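Local coordinates for protein homoprotocatechuate 2,3-dioxygenase (Brevibacterium fuscum, PDB 4Z6M) that probably catalyses the iron(II)-dependent opening of the aromatic ring of homoprotocatechuate by molecular oxygen, as an extradiol dioxygenase of the glyoxalase/bleomycin-resistance superfamily, at residues 11-16 / 88-93; 77-82 / 126-131. The protein carries 1 engineered substitution. All coordinates share one frame; numbering follows the deposited sequence.

Contact 1: 11-16 / 88-93; sequences PAPDIL and DKAEAY
Pro13 lays its pyrrolidine ring against the methyl of Ala90, with CG 3.8 Å from Ala90 CB, while its CD edges up to CB of Tyr93 one turn further along the helix. The ring rests mainly on Ala90, the approach to Tyr93 being the longer one. Tyr93 continues the apolar surface: its CG stands anti to the backbone N (chi1 -169°), and ring atoms CD1 and CE1 lie against Ala12, with CD1 3.6 Å from Ala12 CA and CE1 3.9 Å from Ala12 CB. At the outer end Lys89 crosses Pro11 at about a right angle, CE lying 3.9 Å from Pro11 CG. The lysine chain bends at chi3 (79°), which turns CE toward the peptide of Ala12 and brings it 3.5 Å from Ala12 O. This is a methylene contact, and no hydrogen bond links the two segments directly. In the fold, Pro11 to Pro13 take the polyproline II conformation and run alongside helix 84-96 before the chain enters strand 15-25, next to strand 73-81 in the N-terminal glyoxalase-type sheet. The helix follows strand 73-81 and lies on this sheet, where Ala90 also touches Phe128 and Leu116. The prolines at 11 and 13 have no amide hydrogen to offer, and the polar link is made by a water: it donates to Pro11 O at 2.7 Å and to Lys89 O at 2.8 Å. Lys89 O also receives the helical bond from Tyr93 N, so the water is a second donor to that carbonyl. Beyond the prolines, the backbone N of Asp14 bonds to Asp86 OD1 near the start of the same helix.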
ATOM      1  N   PRO A  11       4.439   7.498  45.394  1.00 16.19           N
ATOM      2  CA  PRO A  11       4.549   6.720  44.146  1.00 16.14           C
ATOM      3  C   PRO A  11       3.979   7.454  42.930  1.00 14.53           C
ATOM      4  O   PRO A  11       2.996   8.179  43.041  1.00 16.70           O
ATOM      5  CB  PRO A  11       3.706   5.480  44.433  1.00 18.54           C
ATOM      6  CG  PRO A  11       2.685   5.956  45.407  1.00 18.82           C
ATOM      7  CD  PRO A  11       3.474   6.873  46.318  1.00 17.87           C
ATOM      8  N   ALA A  12       4.579   7.240  41.767  1.00 14.83           N
ATOM      9  CA  ALA A  12       4.056   7.832  40.538  1.00 14.67           C
ATOM     10  C   ALA A  12       2.696   7.205  40.203  1.00 13.75           C
ATOM     11  O   ALA A  12       2.476   6.010  40.456  1.00 14.96           O
ATOM     12  CB  ALA A  12       5.024   7.636  39.379  1.00 14.78           C
ATOM     13  N   PRO A  13       1.805   7.992  39.596  1.00 13.82           N
ATOM     14  CA  PRO A  13       0.598   7.408  39.028  1.00 13.28           C
ATOM     15  C   PRO A  13       0.981   6.474  37.889  1.00 13.57           C
ATOM     16  O   PRO A  13       1.955   6.730  37.195  1.00 13.65           O
ATOM     17  CB  PRO A  13      -0.151   8.626  38.467  1.00 13.06           C
ATOM     18  CG  PRO A  13       0.937   9.586  38.132  1.00 13.56           C
ATOM     19  CD  PRO A  13       1.907   9.426  39.274  1.00 13.81           C
ATOM     20  N   ASP A  14       0.224   5.396  37.721  1.00 12.66           N
ATOM     21  CA  ASP A  14       0.402   4.443  36.633  1.00 12.53           C
ATOM     22  C   ASP A  14      -0.240   5.040  35.405  1.00 11.71           C
ATOM     23  O   ASP A  14      -1.469   4.980  35.238  1.00 11.37           O
ATOM     24  CB  ASP A  14      -0.217   3.088  37.000  1.00 13.67           C
ATOM     25  CG  ASP A  14      -0.019   2.037  35.928  1.00 13.54           C
ATOM     26  OD1 ASP A  14       0.433   2.415  34.823  1.00 14.78           O
ATOM     27  OD2 ASP A  14      -0.346   0.843  36.168  1.00 17.26           O
ATOM     28  N   ILE A  15       0.593   5.575  34.524  1.00  9.39           N
ATOM     29  CA  ILE A  15       0.130   6.210  33.299  1.00  9.11           C
ATOM     30  C   ILE A  15      -0.000   5.145  32.203  1.00  8.71           C
ATOM     31  O   ILE A  15       0.948   4.395  31.929  1.00  9.01           O
ATOM     32  CB  ILE A  15       1.088   7.322  32.861  1.00  9.24           C
ATOM     33  CG1 ILE A  15       1.132   8.448  33.914  1.00 11.03           C
ATOM     34  CG2 ILE A  15       0.725   7.850  31.478  1.00  9.11           C
ATOM     35  CD1 ILE A  15       2.408   9.275  33.846  1.00 12.02           C
ATOM     36  N   LEU A  16      -1.158   5.114  31.547  1.00  8.64           N
ATOM     37  CA  LEU A  16      -1.377   4.195  30.426  1.00  8.23           C
ATOM     38  C   LEU A  16      -0.775   4.687  29.108  1.00  7.55           C
ATOM     39  O   LEU A  16      -0.134   3.915  28.383  1.00  9.18           O
ATOM     40  CB  LEU A  16      -2.868   3.973  30.233  1.00  8.34           C
ATOM     41  CG  LEU A  16      -3.653   3.352  31.381  1.00  8.82           C
ATOM     42  CD1 LEU A  16      -5.147   3.495  31.112  1.00 10.06           C
ATOM     43  CD2 LEU A  16      -3.233   1.889  31.552  1.00 10.17           C
ATOM     44  N   ASP A  88      -5.569  10.212  42.436  1.00 13.98           N
ATOM     45  CA  ASP A  88      -5.079  10.568  43.776  1.00 14.20           C
ATOM     46  C   ASP A  88      -3.554  10.485  43.847  1.00 14.00           C
ATOM     47  O   ASP A  88      -2.916  11.369  44.413  1.00 16.49           O
ATOM     48  CB  ASP A  88      -5.663   9.660  44.863  1.00 16.24           C
ATOM     49  CG  ASP A  88      -7.154   9.764  44.983  1.00 21.76           C
ATOM     50  OD1 ASP A  88      -7.680  10.887  44.886  1.00 24.93           O
ATOM     51  OD2 ASP A  88      -7.781   8.707  45.233  1.00 31.24           O
ATOM     52  N   LYS A  89      -2.967   9.427  43.284  1.00 13.50           N
ATOM     53  CA  LYS A  89      -1.506   9.314  43.276  1.00 13.24           C
ATOM     54  C   LYS A  89      -0.869  10.473  42.531  1.00 13.22           C
ATOM     55  O   LYS A  89       0.138  11.021  42.971  1.00 14.89           O
ATOM     56  CB  LYS A  89      -1.043   7.981  42.708  1.00 15.67           C
ATOM     57  CG  LYS A  89      -1.379   6.818  43.635  1.00 17.31           C
ATOM     58  CD  LYS A  89      -1.368   5.476  42.952  1.00 21.04           C
ATOM     59  CE  LYS A  89       0.031   4.953  42.770  1.00 27.88           C
ATOM     60  NZ  LYS A  89       0.163   3.649  43.498  1.00 37.01           N
ATOM     61  N   ALA A  90      -1.456  10.859  41.401  1.00 12.66           N
ATOM     62  CA  ALA A  90      -0.913  11.982  40.630  1.00 12.97           C
ATOM     63  C   ALA A  90      -0.957  13.292  41.431  1.00 14.04           C
ATOM     64  O   ALA A  90      -0.003  14.080  41.435  1.00 13.50           O
ATOM     65  CB  ALA A  90      -1.650  12.141  39.306  1.00 13.11           C
ATOM     66  N   GLU A  91      -2.049  13.507  42.153  1.00 13.84           N
ATOM     67  CA  GLU A  91      -2.177  14.716  42.959  1.00 14.72           C
ATOM     68  C   GLU A  91      -1.102  14.757  44.051  1.00 15.24           C
ATOM     69  O   GLU A  91      -0.432  15.761  44.225  1.00 15.49           O
ATOM     70  CB  GLU A  91      -3.573  14.791  43.568  1.00 15.95           C
ATOM     71  CG  GLU A  91      -3.879  16.077  44.297  1.00 17.54           C
ATOM     72  CD  GLU A  91      -5.350  16.173  44.671  1.00 22.30           C
ATOM     73  OE1 GLU A  91      -5.936  15.141  45.057  1.00 26.68           O
ATOM     74  OE2 GLU A  91      -5.912  17.272  44.588  1.00 33.04           O
ATOM     75  N   ALA A  92      -0.930  13.650  44.773  1.00 16.02           N
ATOM     76  CA  ALA A  92       0.085  13.560  45.832  1.00 15.77           C
ATOM     77  C   ALA A  92       1.500  13.729  45.282  1.00 15.34           C
ATOM     78  O   ALA A  92       2.345  14.368  45.899  1.00 16.19           O
ATOM     79  CB  ALA A  92      -0.021  12.226  46.574  1.00 17.37           C
ATOM     80  N   TYR A  93       1.741  13.158  44.114  1.00 14.65           N
ATOM     81  CA  TYR A  93       3.060  13.208  43.486  1.00 14.32           C
ATOM     82  C   TYR A  93       3.429  14.646  43.118  1.00 13.83           C
ATOM     83  O   TYR A  93       4.507  15.139  43.478  1.00 15.70           O
ATOM     84  CB  TYR A  93       3.051  12.312  42.258  1.00 13.19           C
ATOM     85  CG  TYR A  93       4.394  12.041  41.626  1.00 12.87           C
ATOM     86  CD1 TYR A  93       5.150  10.950  42.028  1.00 14.24           C
ATOM     87  CD2 TYR A  93       4.859  12.803  40.555  1.00 12.84           C
ATOM     88  CE1 TYR A  93       6.353  10.638  41.423  1.00 13.31           C
ATOM     89  CE2 TYR A  93       6.083  12.516  39.964  1.00 12.74           C
ATOM     90  CZ  TYR A  93       6.813  11.424  40.387  1.00 12.84           C
ATOM     91  OH  TYR A  93       8.012  11.107  39.791  1.00 14.31           O
TER
HETATM   92  O   HOH W   1       1.454   9.429  44.880  1.00 16.51           O

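Contact 2: 77-82 / 126-131; sequences MAFRVR and YEFFFE
Strands 73-81 and 125-129, the first and last of a beta-alpha-beta-beta-beta module of the glyoxalase (vicinal oxygen chelate) fold, pair in parallel. Glu127 N donates to Met77 O, and Phe79 N returns to Glu127 O along a nearly straight bond (174°); Val81 N to Phe129 O continues the pattern, whereas Phe129 N to Phe79 O is weak at 3.3 Å. On one face of the sheet, Phe79 turns its edge to the face of Tyr126, CE2 lying 3.6 Å above the ring plane and over its centre, with the planes at 63°. Met77 SD comes to the edge of the same tyrosine, 3.6 Å from CE1, a Met-aromatic contact. The other face carries Ala78, Glu127, Arg80 and Phe129, where Arg80 CA sits over the Phe129 ring as a CH-pi contact. Arg80, its chain extended from CG to NE, grips Phe130 O side-on: NE and NH2 each lie 2.9 Å from that oxygen, which stays near the guanidinium plane, and NE meets it on a lone pair. The guanidinium also lies off-centre over one face of the Phe130 ring, CZ 4.7 Å from the centroid and NH2 toward the rim, a cation-pi contact. The two bonds to Phe130 O would limit rotation of the guanidinium, whose NH1 forms salt bridges with Asp277 and Asp279 of the second subunit, consistent with a role in joining the subunits.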
ATOM      1  N   MET A  77      -2.332  18.846  27.977  1.00  9.74           N
ATOM      2  CA  MET A  77      -1.974  17.559  27.392  1.00  9.69           C
ATOM      3  C   MET A  77      -2.287  16.490  28.407  1.00  9.11           C
ATOM      4  O   MET A  77      -1.815  16.544  29.539  1.00 10.15           O
ATOM      5  CB  MET A  77      -0.501  17.552  26.933  1.00 12.56           C
ATOM      6  CG  MET A  77       0.493  18.103  27.894  1.00 13.30           C
ATOM      7  SD  MET A  77       2.099  18.540  27.165  1.00 16.63           S
ATOM      8  CE  MET A  77       2.347  17.301  26.090  1.00 13.03           C
ATOM      9  N   ALA A  78      -3.175  15.561  28.025  1.00  8.13           N
ATOM     10  CA  ALA A  78      -3.798  14.648  28.966  1.00  8.86           C
ATOM     11  C   ALA A  78      -3.310  13.239  28.756  1.00  8.20           C
ATOM     12  O   ALA A  78      -3.251  12.745  27.610  1.00  8.44           O
ATOM     13  CB  ALA A  78      -5.319  14.684  28.836  1.00  9.33           C
ATOM     14  N   PHE A  79      -3.015  12.580  29.878  1.00  9.04           N
ATOM     15  CA  PHE A  79      -2.644  11.177  29.922  1.00  8.70           C
ATOM     16  C   PHE A  79      -3.685  10.422  30.726  1.00  8.55           C
ATOM     17  O   PHE A  79      -4.121  10.887  31.777  1.00  9.81           O
ATOM     18  CB  PHE A  79      -1.293  11.019  30.610  1.00  9.45           C
ATOM     19  CG  PHE A  79      -0.182  11.747  29.917  1.00  9.23           C
ATOM     20  CD1 PHE A  79       0.540  11.149  28.913  1.00  9.17           C
ATOM     21  CD2 PHE A  79       0.135  13.056  30.257  1.00  9.94           C
ATOM     22  CE1 PHE A  79       1.565  11.815  28.258  1.00 10.10           C
ATOM     23  CE2 PHE A  79       1.170  13.744  29.609  1.00 11.34           C
ATOM     24  CZ  PHE A  79       1.875  13.122  28.595  1.00 10.47           C
ATOM     25  N   ARG A  80      -4.114   9.273  30.202  1.00  7.85           N
ATOM     26  CA  ARG A  80      -4.992   8.398  30.964  1.00  7.82           C
ATOM     27  C   ARG A  80      -4.180   7.531  31.912  1.00  7.98           C
ATOM     28  O   ARG A  80      -3.107   7.041  31.550  1.00  9.03           O
ATOM     29  CB  ARG A  80      -5.865   7.559  30.050  1.00  8.05           C
ATOM     30  CG  ARG A  80      -7.084   7.001  30.758  1.00  9.11           C
ATOM     31  CD  ARG A  80      -8.038   6.245  29.860  1.00  8.57           C
ATOM     32  NE  ARG A  80      -9.243   5.942  30.593  1.00  9.45           N
ATOM     33  CZ  ARG A  80     -10.056   4.920  30.374  1.00  9.13           C
ATOM     34  NH1 ARG A  80      -9.850   4.058  29.392  1.00  9.52           N
ATOM     35  NH2 ARG A  80     -11.093   4.758  31.168  1.00  9.68           N
ATOM     36  N   VAL A  81      -4.687   7.383  33.127  1.00  8.33           N
ATOM     37  CA  VAL A  81      -4.088   6.540  34.149  1.00  8.66           C
ATOM     38  C   VAL A  81      -4.906   5.269  34.372  1.00  9.67           C
ATOM     39  O   VAL A  81      -6.054   5.163  33.919  1.00 10.38           O
ATOM     40  CB  VAL A  81      -3.872   7.303  35.467  1.00  9.51           C
ATOM     41  CG1 VAL A  81      -2.942   8.451  35.245  1.00 10.13           C
ATOM     42  CG2 VAL A  81      -5.181   7.782  36.084  1.00 10.29           C
ATOM     43  N   ARG A  82      -4.310   4.293  35.039  1.00 10.00           N
ATOM     44  CA  ARG A  82      -4.869   2.930  35.029  1.00 10.08           C
ATOM     45  C   ARG A  82      -6.140   2.793  35.856  1.00 10.57           C
ATOM     46  O   ARG A  82      -7.025   2.036  35.481  1.00 11.92           O
ATOM     47  CB  ARG A  82      -3.844   1.918  35.510  1.00 11.69           C
ATOM     48  CG  ARG A  82      -4.338   0.474  35.404  1.00 12.90           C
ATOM     49  CD  ARG A  82      -3.249  -0.545  35.655  1.00 14.01           C
ATOM     50  NE  ARG A  82      -2.283  -0.532  34.564  1.00 15.10           N
ATOM     51  CZ  ARG A  82      -2.474  -1.119  33.379  1.00 15.16           C
ATOM     52  NH1 ARG A  82      -3.567  -1.835  33.132  1.00 16.16           N
ATOM     53  NH2 ARG A  82      -1.530  -1.036  32.448  1.00 15.32           N
ATOM     54  N   TYR A 126      -0.221  19.487  32.278  1.00 10.74           N
ATOM     55  CA  TYR A 126      -0.556  18.067  32.177  1.00 11.18           C
ATOM     56  C   TYR A 126      -1.909  17.801  32.821  1.00 11.31           C
ATOM     57  O   TYR A 126      -2.223  18.383  33.861  1.00 12.52           O
ATOM     58  CB  TYR A 126       0.499  17.214  32.873  1.00 10.46           C
ATOM     59  CG  TYR A 126       1.750  16.844  32.092  1.00  9.90           C
ATOM     60  CD1 TYR A 126       2.086  17.422  30.868  1.00 10.62           C
ATOM     61  CD2 TYR A 126       2.565  15.839  32.574  1.00 11.43           C
ATOM     62  CE1 TYR A 126       3.216  16.991  30.159  1.00 12.18           C
ATOM     63  CE2 TYR A 126       3.692  15.414  31.880  1.00 12.40           C
ATOM     64  CZ  TYR A 126       4.019  15.998  30.677  1.00 10.32           C
ATOM     65  OH  TYR A 126       5.110  15.543  29.976  1.00 11.77           O
ATOM     66  N   GLU A 127      -2.697  16.892  32.221  1.00  9.56           N
ATOM     67  CA  GLU A 127      -3.875  16.342  32.887  1.00  9.91           C
ATOM     68  C   GLU A 127      -3.710  14.832  33.080  1.00  9.02           C
ATOM     69  O   GLU A 127      -3.192  14.151  32.203  1.00  9.72           O
ATOM     70  CB  GLU A 127      -5.163  16.600  32.092  1.00 10.91           C
ATOM     71  CG  GLU A 127      -6.413  16.070  32.804  1.00 10.29           C
ATOM     72  CD  GLU A 127      -7.704  16.355  32.056  1.00 10.76           C
ATOM     73  OE1 GLU A 127      -8.236  17.503  32.170  1.00 12.38           O
ATOM     74  OE2 GLU A 127      -8.175  15.436  31.348  1.00 11.77           O
ATOM     75  N   PHE A 128      -4.177  14.338  34.217  1.00  8.84           N
ATOM     76  CA  PHE A 128      -4.304  12.919  34.496  1.00  9.72           C
ATOM     77  C   PHE A 128      -5.751  12.626  34.836  1.00  9.31           C
ATOM     78  O   PHE A 128      -6.373  13.318  35.658  1.00 11.20           O
ATOM     79  CB  PHE A 128      -3.410  12.535  35.658  1.00 10.82           C
ATOM     80  CG  PHE A 128      -1.966  12.831  35.404  1.00 10.77           C
ATOM     81  CD1 PHE A 128      -1.182  11.919  34.719  1.00 12.06           C
ATOM     82  CD2 PHE A 128      -1.423  14.063  35.746  1.00 11.80           C
ATOM     83  CE1 PHE A 128       0.137  12.203  34.421  1.00 13.67           C
ATOM     84  CE2 PHE A 128      -0.101  14.353  35.458  1.00 13.29           C
ATOM     85  CZ  PHE A 128       0.679  13.420  34.800  1.00 13.01           C
ATOM     86  N   PHE A 129      -6.287  11.593  34.200  1.00  9.26           N
ATOM     87  CA  PHE A 129      -7.684  11.189  34.431  1.00  9.36           C
ATOM     88  C   PHE A 129      -7.786   9.683  34.206  1.00  8.99           C
ATOM     89  O   PHE A 129      -6.973   9.119  33.453  1.00  8.91           O
ATOM     90  CB  PHE A 129      -8.642  11.931  33.493  1.00  9.81           C
ATOM     91  CG  PHE A 129      -8.569  11.447  32.067  1.00  9.16           C
ATOM     92  CD1 PHE A 129      -7.636  11.977  31.200  1.00  9.40           C
ATOM     93  CD2 PHE A 129      -9.371  10.388  31.632  1.00  9.82           C
ATOM     94  CE1 PHE A 129      -7.513  11.479  29.911  1.00  9.52           C
ATOM     95  CE2 PHE A 129      -9.256   9.900  30.337  1.00  9.90           C
ATOM     96  CZ  PHE A 129      -8.334  10.446  29.481  1.00  9.49           C
ATOM     97  N   PHE A 130      -8.778   9.060  34.844  1.00  9.39           N
ATOM     98  CA  PHE A 130      -9.221   7.707  34.489  1.00  9.55           C
ATOM     99  C   PHE A 130     -10.609   7.726  33.823  1.00 10.00           C
ATOM    100  O   PHE A 130     -10.781   7.196  32.713  1.00 10.13           O
ATOM    101  CB  PHE A 130      -9.249   6.778  35.701  1.00 10.84           C
ATOM    102  CG  PHE A 130      -9.894   5.468  35.399  1.00 12.22           C
ATOM    103  CD1 PHE A 130      -9.193   4.489  34.727  1.00 12.03           C
ATOM    104  CD2 PHE A 130     -11.237   5.264  35.686  1.00 14.23           C
ATOM    105  CE1 PHE A 130      -9.808   3.302  34.392  1.00 14.42           C
ATOM    106  CE2 PHE A 130     -11.853   4.078  35.374  1.00 15.82           C
ATOM    107  CZ  PHE A 130     -11.141   3.100  34.717  1.00 16.25           C
ATOM    108  N   GLU A 131     -11.594   8.344  34.481  1.00  9.98           N
ATOM    109  CA  GLU A 131     -12.980   8.299  34.011  1.00 10.78           C
ATOM    110  C   GLU A 131     -13.154   9.050  32.695  1.00 10.97           C
ATOM    111  O   GLU A 131     -12.749  10.192  32.558  1.00 11.04           O
ATOM    112  CB  GLU A 131     -13.938   8.920  35.048  1.00 12.55           C
ATOM    113  CG  GLU A 131     -13.927   8.274  36.432  1.00 15.82           C
ATOM    114  CD  GLU A 131     -14.752   9.001  37.494  1.00 21.47           C
ATOM    115  OE1 GLU A 131     -15.091  10.230  37.384  1.00 22.05           O
ATOM    116  OE2 GLU A 131     -15.054   8.290  38.483  1.00 29.79           O
TER

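In the fold
Contact 2 lies in the buried core of the N-terminal sheet, with the second subunit packed against its Arg80 and Phe130 end, whereas contact 1 is partly buried and lies farther from the centre of the chain. They are built on the same elements: strand 73-81 leads directly into helix 84-96, and strand 15-25, which the 11-16 segment enters, neighbours strand 73-81. The two contacts meet where Asp14 OD2 forms a salt bridge with Arg82 NE and Leu16 N lies 2.7 Å from Arg80 O, a probable backbone hydrogen bond. Their chemistry differs accordingly: backbone bonds, aromatic packing and the Arg80 grip hold contact 2, while contact 1 packs Pro11-Pro13 on Lys89, Ala90 and Tyr93, with one bridging water.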